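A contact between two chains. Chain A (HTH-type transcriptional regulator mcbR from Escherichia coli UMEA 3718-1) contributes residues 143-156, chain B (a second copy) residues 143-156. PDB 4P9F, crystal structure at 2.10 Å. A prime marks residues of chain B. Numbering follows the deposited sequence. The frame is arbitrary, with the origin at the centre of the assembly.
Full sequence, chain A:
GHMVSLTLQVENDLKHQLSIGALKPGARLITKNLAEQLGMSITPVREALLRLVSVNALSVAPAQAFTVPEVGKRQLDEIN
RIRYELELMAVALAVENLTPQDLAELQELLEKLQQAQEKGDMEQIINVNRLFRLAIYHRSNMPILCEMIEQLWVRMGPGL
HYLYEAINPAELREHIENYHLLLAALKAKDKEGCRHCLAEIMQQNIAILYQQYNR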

# COMPACT_ATOMS: atom_id res chain seq x y z
N PRO A 143 3.77 11.02 3.01
CA PRO A 143 2.99 10.30 4.04
C PRO A 143 2.30 9.05 3.53
O PRO A 143 2.20 8.07 4.27
CB PRO A 143 1.93 11.33 4.47
CG PRO A 143 2.45 12.63 4.01
CD PRO A 143 3.27 12.39 2.81
N ILE A 144 1.81 9.08 2.29
CA ILE A 144 1.15 7.92 1.70
C ILE A 144 2.16 6.81 1.40
O ILE A 144 1.88 5.61 1.61
CB ILE A 144 0.39 8.31 0.42
CG1 ILE A 144 -0.66 9.38 0.75
CG2 ILE A 144 -0.31 7.10 -0.18
CD1 ILE A 144 -1.49 9.82 -0.46
N LEU A 145 3.34 7.20 0.94
CA LEU A 145 4.42 6.23 0.72
C LEU A 145 4.79 5.58 2.03
O LEU A 145 4.84 4.36 2.12
CB LEU A 145 5.65 6.90 0.09
CG LEU A 145 6.94 6.08 -0.09
CD1 LEU A 145 6.70 4.86 -0.96
CD2 LEU A 145 8.06 6.94 -0.71
N CYS A 146 5.00 6.38 3.07
CA CYS A 146 5.34 5.84 4.39
C CYS A 146 4.26 4.93 4.98
O CYS A 146 4.58 3.87 5.51
CB CYS A 146 5.62 6.99 5.37
SG CYS A 146 7.11 7.95 4.91
N GLU A 147 3.00 5.34 4.88
CA GLU A 147 1.89 4.51 5.37
C GLU A 147 1.85 3.18 4.63
O GLU A 147 1.61 2.14 5.22
CB GLU A 147 0.53 5.22 5.22
CG GLU A 147 -0.61 4.62 6.11
CD GLU A 147 -1.28 3.33 5.56
OE1 GLU A 147 -1.25 3.08 4.33
OE2 GLU A 147 -1.85 2.55 6.37
N MSE A 148 2.09 3.22 3.33
CA MSE A 148 2.08 1.98 2.56
C MSE A 148 3.21 1.04 3.00
O MSE A 148 3.04 -0.18 3.09
CB MSE A 148 2.20 2.27 1.06
CG MSE A 148 2.13 0.99 0.22
SE MSE A 148 1.68 1.30 -1.64
CE MSE A 148 -0.03 2.18 -1.34
N ILE A 149 4.37 1.62 3.29
CA ILE A 149 5.50 0.84 3.80
C ILE A 149 5.11 0.21 5.15
O ILE A 149 5.32 -0.98 5.36
CB ILE A 149 6.78 1.72 3.94
CG1 ILE A 149 7.30 2.12 2.54
CG2 ILE A 149 7.88 0.97 4.73
CD1 ILE A 149 8.46 3.15 2.57
N GLU A 150 4.48 0.98 6.03
CA GLU A 150 4.02 0.43 7.31
C GLU A 150 3.00 -0.68 7.10
O GLU A 150 3.00 -1.70 7.81
CB GLU A 150 3.39 1.54 8.15
CG GLU A 150 4.38 2.54 8.68
CD GLU A 150 3.79 3.41 9.75
OE1 GLU A 150 3.23 4.45 9.39
OE2 GLU A 150 3.84 3.04 10.95
N GLN A 151 2.13 -0.49 6.11
CA GLN A 151 1.12 -1.50 5.78
C GLN A 151 1.78 -2.83 5.39
O GLN A 151 1.38 -3.91 5.83
CB GLN A 151 0.26 -0.97 4.64
CG GLN A 151 -1.17 -1.41 4.65
CD GLN A 151 -1.91 -0.95 3.40
OE1 GLN A 151 -2.54 -1.74 2.72
NE2 GLN A 151 -1.81 0.34 3.10
N LEU A 152 2.83 -2.75 4.59
CA LEU A 152 3.53 -3.96 4.14
C LEU A 152 4.28 -4.64 5.29
O LEU A 152 4.37 -5.86 5.35
CB LEU A 152 4.46 -3.61 2.98
CG LEU A 152 3.70 -3.25 1.69
CD1 LEU A 152 4.61 -2.57 0.65
CD2 LEU A 152 3.05 -4.50 1.07
N TRP A 153 4.79 -3.84 6.23
CA TRP A 153 5.41 -4.40 7.43
C TRP A 153 4.41 -5.18 8.28
O TRP A 153 4.75 -6.18 8.91
CB TRP A 153 6.03 -3.29 8.27
CG TRP A 153 7.29 -2.71 7.70
CD1 TRP A 153 8.03 -3.19 6.65
CD2 TRP A 153 7.93 -1.49 8.12
NE1 TRP A 153 9.11 -2.36 6.42
CE2 TRP A 153 9.07 -1.31 7.30
CE3 TRP A 153 7.65 -0.53 9.12
CZ2 TRP A 153 9.93 -0.22 7.45
CZ3 TRP A 153 8.51 0.55 9.27
CH2 TRP A 153 9.64 0.70 8.44
N VAL A 154 3.18 -4.67 8.34
CA VAL A 154 2.10 -5.35 9.04
C VAL A 154 1.80 -6.69 8.36
O VAL A 154 1.61 -7.69 9.03
CB VAL A 154 0.81 -4.50 9.08
CG1 VAL A 154 -0.37 -5.33 9.62
CG2 VAL A 154 1.01 -3.24 9.95
N ARG A 155 1.77 -6.70 7.03
CA ARG A 155 1.48 -7.92 6.26
C ARG A 155 2.58 -8.98 6.44
O ARG A 155 2.30 -10.15 6.60
CB ARG A 155 1.33 -7.57 4.76
CG ARG A 155 0.10 -6.72 4.44
CD ARG A 155 -1.20 -7.46 4.68
NE ARG A 155 -1.54 -8.46 3.66
CZ ARG A 155 -2.12 -8.15 2.50
NH1 ARG A 155 -2.36 -6.88 2.20
NH2 ARG A 155 -2.46 -9.09 1.63
N MSE A 156 3.85 -8.56 6.41
CA MSE A 156 4.91 -9.55 6.59
C MSE A 156 5.14 -9.89 8.06
O MSE A 156 5.76 -10.92 8.36
CB MSE A 156 6.22 -9.07 5.97
CG MSE A 156 6.87 -7.91 6.66
SE MSE A 156 8.53 -7.43 5.72
CE MSE A 156 9.58 -8.90 6.15
N PRO B 143 -1.04 -10.67 -6.14
CA PRO B 143 -2.31 -10.12 -5.65
C PRO B 143 -2.11 -8.95 -4.67
O PRO B 143 -2.92 -8.01 -4.64
CB PRO B 143 -2.98 -11.32 -4.97
CG PRO B 143 -1.86 -12.22 -4.62
CD PRO B 143 -0.83 -12.05 -5.69
N ILE B 144 -1.04 -9.01 -3.88
CA ILE B 144 -0.77 -7.94 -2.91
C ILE B 144 -0.34 -6.65 -3.61
O ILE B 144 -0.73 -5.56 -3.20
CB ILE B 144 0.30 -8.37 -1.88
CG1 ILE B 144 -0.17 -9.63 -1.14
CG2 ILE B 144 0.55 -7.22 -0.88
CD1 ILE B 144 0.82 -10.18 -0.13
N LEU B 145 0.45 -6.78 -4.68
CA LEU B 145 0.83 -5.65 -5.51
C LEU B 145 -0.43 -5.00 -6.09
O LEU B 145 -0.58 -3.79 -6.05
CB LEU B 145 1.78 -6.10 -6.64
CG LEU B 145 2.14 -5.12 -7.75
CD1 LEU B 145 2.77 -3.84 -7.22
CD2 LEU B 145 3.10 -5.81 -8.73
N CYS B 146 -1.34 -5.82 -6.61
CA CYS B 146 -2.61 -5.31 -7.15
C CYS B 146 -3.45 -4.62 -6.08
O CYS B 146 -4.08 -3.59 -6.36
CB CYS B 146 -3.40 -6.45 -7.82
SG CYS B 146 -2.51 -7.11 -9.27
N GLU B 147 -3.47 -5.16 -4.86
CA GLU B 147 -4.17 -4.51 -3.75
C GLU B 147 -3.61 -3.10 -3.58
O GLU B 147 -4.36 -2.13 -3.45
CB GLU B 147 -3.97 -5.26 -2.42
CG GLU B 147 -4.71 -6.57 -2.23
CD GLU B 147 -4.39 -7.17 -0.86
OE1 GLU B 147 -4.39 -6.41 0.15
OE2 GLU B 147 -4.11 -8.38 -0.80
N MSE B 148 -2.29 -2.99 -3.56
CA MSE B 148 -1.66 -1.69 -3.34
C MSE B 148 -2.05 -0.71 -4.45
O MSE B 148 -2.33 0.46 -4.17
CB MSE B 148 -0.13 -1.83 -3.26
CG MSE B 148 0.41 -2.70 -2.09
SE MSE B 148 -0.25 -2.09 -0.32
CE MSE B 148 -1.59 -3.47 -0.03
N ILE B 149 -2.02 -1.17 -5.70
CA ILE B 149 -2.41 -0.32 -6.82
C ILE B 149 -3.88 0.14 -6.72
O ILE B 149 -4.19 1.32 -6.94
CB ILE B 149 -2.17 -1.05 -8.17
CG1 ILE B 149 -0.67 -1.29 -8.38
CG2 ILE B 149 -2.78 -0.22 -9.32
CD1 ILE B 149 -0.32 -2.19 -9.52
N GLU B 150 -4.79 -0.77 -6.40
CA GLU B 150 -6.19 -0.38 -6.20
C GLU B 150 -6.37 0.62 -5.06
O GLU B 150 -7.24 1.50 -5.13
CB GLU B 150 -7.07 -1.61 -5.95
CG GLU B 150 -7.23 -2.44 -7.20
CD GLU B 150 -8.44 -3.36 -7.13
OE1 GLU B 150 -8.28 -4.53 -6.74
OE2 GLU B 150 -9.55 -2.90 -7.48
N GLN B 151 -5.58 0.48 -4.00
CA GLN B 151 -5.66 1.45 -2.89
C GLN B 151 -5.36 2.86 -3.36
O GLN B 151 -6.02 3.83 -2.99
CB GLN B 151 -4.67 1.09 -1.78
CG GLN B 151 -5.17 0.04 -0.84
CD GLN B 151 -4.29 -0.09 0.39
OE1 GLN B 151 -3.61 0.85 0.80
NE2 GLN B 151 -4.33 -1.25 1.00
N LEU B 152 -4.34 2.96 -4.19
CA LEU B 152 -3.90 4.25 -4.71
C LEU B 152 -4.93 4.81 -5.67
O LEU B 152 -5.10 6.03 -5.76
CB LEU B 152 -2.55 4.10 -5.40
CG LEU B 152 -1.41 3.82 -4.41
CD1 LEU B 152 -0.21 3.34 -5.15
CD2 LEU B 152 -1.05 5.08 -3.63
N TRP B 153 -5.61 3.92 -6.40
CA TRP B 153 -6.67 4.35 -7.30
C TRP B 153 -7.83 4.97 -6.53
O TRP B 153 -8.44 5.95 -6.97
CB TRP B 153 -7.16 3.19 -8.14
CG TRP B 153 -6.21 2.78 -9.24
CD1 TRP B 153 -5.06 3.40 -9.61
CD2 TRP B 153 -6.38 1.68 -10.15
NE1 TRP B 153 -4.48 2.75 -10.68
CE2 TRP B 153 -5.28 1.69 -11.04
CE3 TRP B 153 -7.36 0.68 -10.30
CZ2 TRP B 153 -5.12 0.74 -12.04
CZ3 TRP B 153 -7.21 -0.26 -11.30
CH2 TRP B 153 -6.10 -0.22 -12.16
N VAL B 154 -8.13 4.39 -5.38
CA VAL B 154 -9.16 4.91 -4.51
C VAL B 154 -8.78 6.30 -4.03
O VAL B 154 -9.63 7.19 -4.01
CB VAL B 154 -9.43 3.97 -3.31
CG1 VAL B 154 -10.35 4.64 -2.27
CG2 VAL B 154 -10.05 2.67 -3.79
N ARG B 155 -7.52 6.49 -3.67
CA ARG B 155 -7.06 7.80 -3.17
C ARG B 155 -7.09 8.88 -4.23
O ARG B 155 -7.44 10.03 -3.96
CB ARG B 155 -5.65 7.70 -2.58
CG ARG B 155 -5.53 6.91 -1.29
CD ARG B 155 -6.38 7.55 -0.19
NE ARG B 155 -5.90 8.88 0.21
CZ ARG B 155 -4.89 9.11 1.05
NH1 ARG B 155 -4.22 8.10 1.57
NH2 ARG B 155 -4.55 10.36 1.34
N MSE B 156 -6.73 8.54 -5.46
CA MSE B 156 -6.75 9.55 -6.51
C MSE B 156 -8.14 9.64 -7.16
O MSE B 156 -8.43 10.57 -7.92
CB MSE B 156 -5.69 9.26 -7.56
CG MSE B 156 -5.97 8.02 -8.38
SE MSE B 156 -4.68 7.81 -9.85
CE MSE B 156 -5.16 9.35 -10.88

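The two copies of helix 143-156 pack in a roughly antiparallel arrangement, their N-to-C directions 148° apart and their axes 12.2 Å apart at closest approach. Met148 and Met148′ face each other at the centre, with CA atoms 7.9 Å apart, so that Ile144 of each chain lies across from Leu152 of the other. Ile144, Glu147, Met148, Gln151 and Arg155 recur on one side of each helix and direct their CA-to-CB bonds toward the partner. Together the stretches bury 561 Å², with the largest shares from Arg155 (80 Å²) and the two Met148 residues (74 Å² each); Arg155′ has 39 Å² covered.

Apolar contacts form the middle of the interface. Both central residues are selenomethionines, and their long unbranched side chains adopt different conformations. Met148 is extended as far as SE (chi1 t, chi2 t) and turns at chi3 (m); its CE lies 3.7 Å from CG of Leu152′. Met148′ folds back (chi1 m, chi2 m) and sits as a knob among Met148, Gln151, Leu152 and Arg155; its SE lies 3.9 Å from CG of Met148. Leu152 starts out sideways in both chains, but the end of its side chain comes nearer the partner and meets the beta-branched isoleucine: CG2 of Ile144 is 4.1 Å from CD2 of Leu152′, and CD2 of Leu152 is 4.2 Å from CG2 of Ile144′.

Polar contacts begin with a reciprocal pair of hydrogen bonds between the two glutamine amides. NE2 of Gln151′ donates to OE1 of Gln151 at a short 2.5 Å, and NE2 of Gln151 donates to OE1 of Gln151′ at 3.0 Å. An amide carries both donor and acceptor, so like side chains can satisfy one another here. NE2 of Gln151 also donates to OE1 of Glu147 in its own helix, at 3.1 Å.

The charged contact is found on one side of the pseudo-symmetric pair alone. Arg155 forms a two-pronged salt bridge with Glu147′, NH1 donating to OE1 at 2.9 Å and NH2 to OE2 at 3.0 Å, with the carboxylate oxygen OE1 near the guanidinium plane. Glu147′ has chi1 m and chi2 t, whereas Glu147 has chi1 t and chi2 m and makes no corresponding bridge to Arg155′.

Both arginines nevertheless use a guanidinium face against isoleucine. Ile144′ covers one face of the Arg155 group, and NH2 of Arg155 is 3.6 Å from CG1 of Ile144′; CD1 of Ile144 lies over a face of Arg155′, 3.6 Å from its NH2. The flat guanidinium thus accepts hydrocarbon against its face.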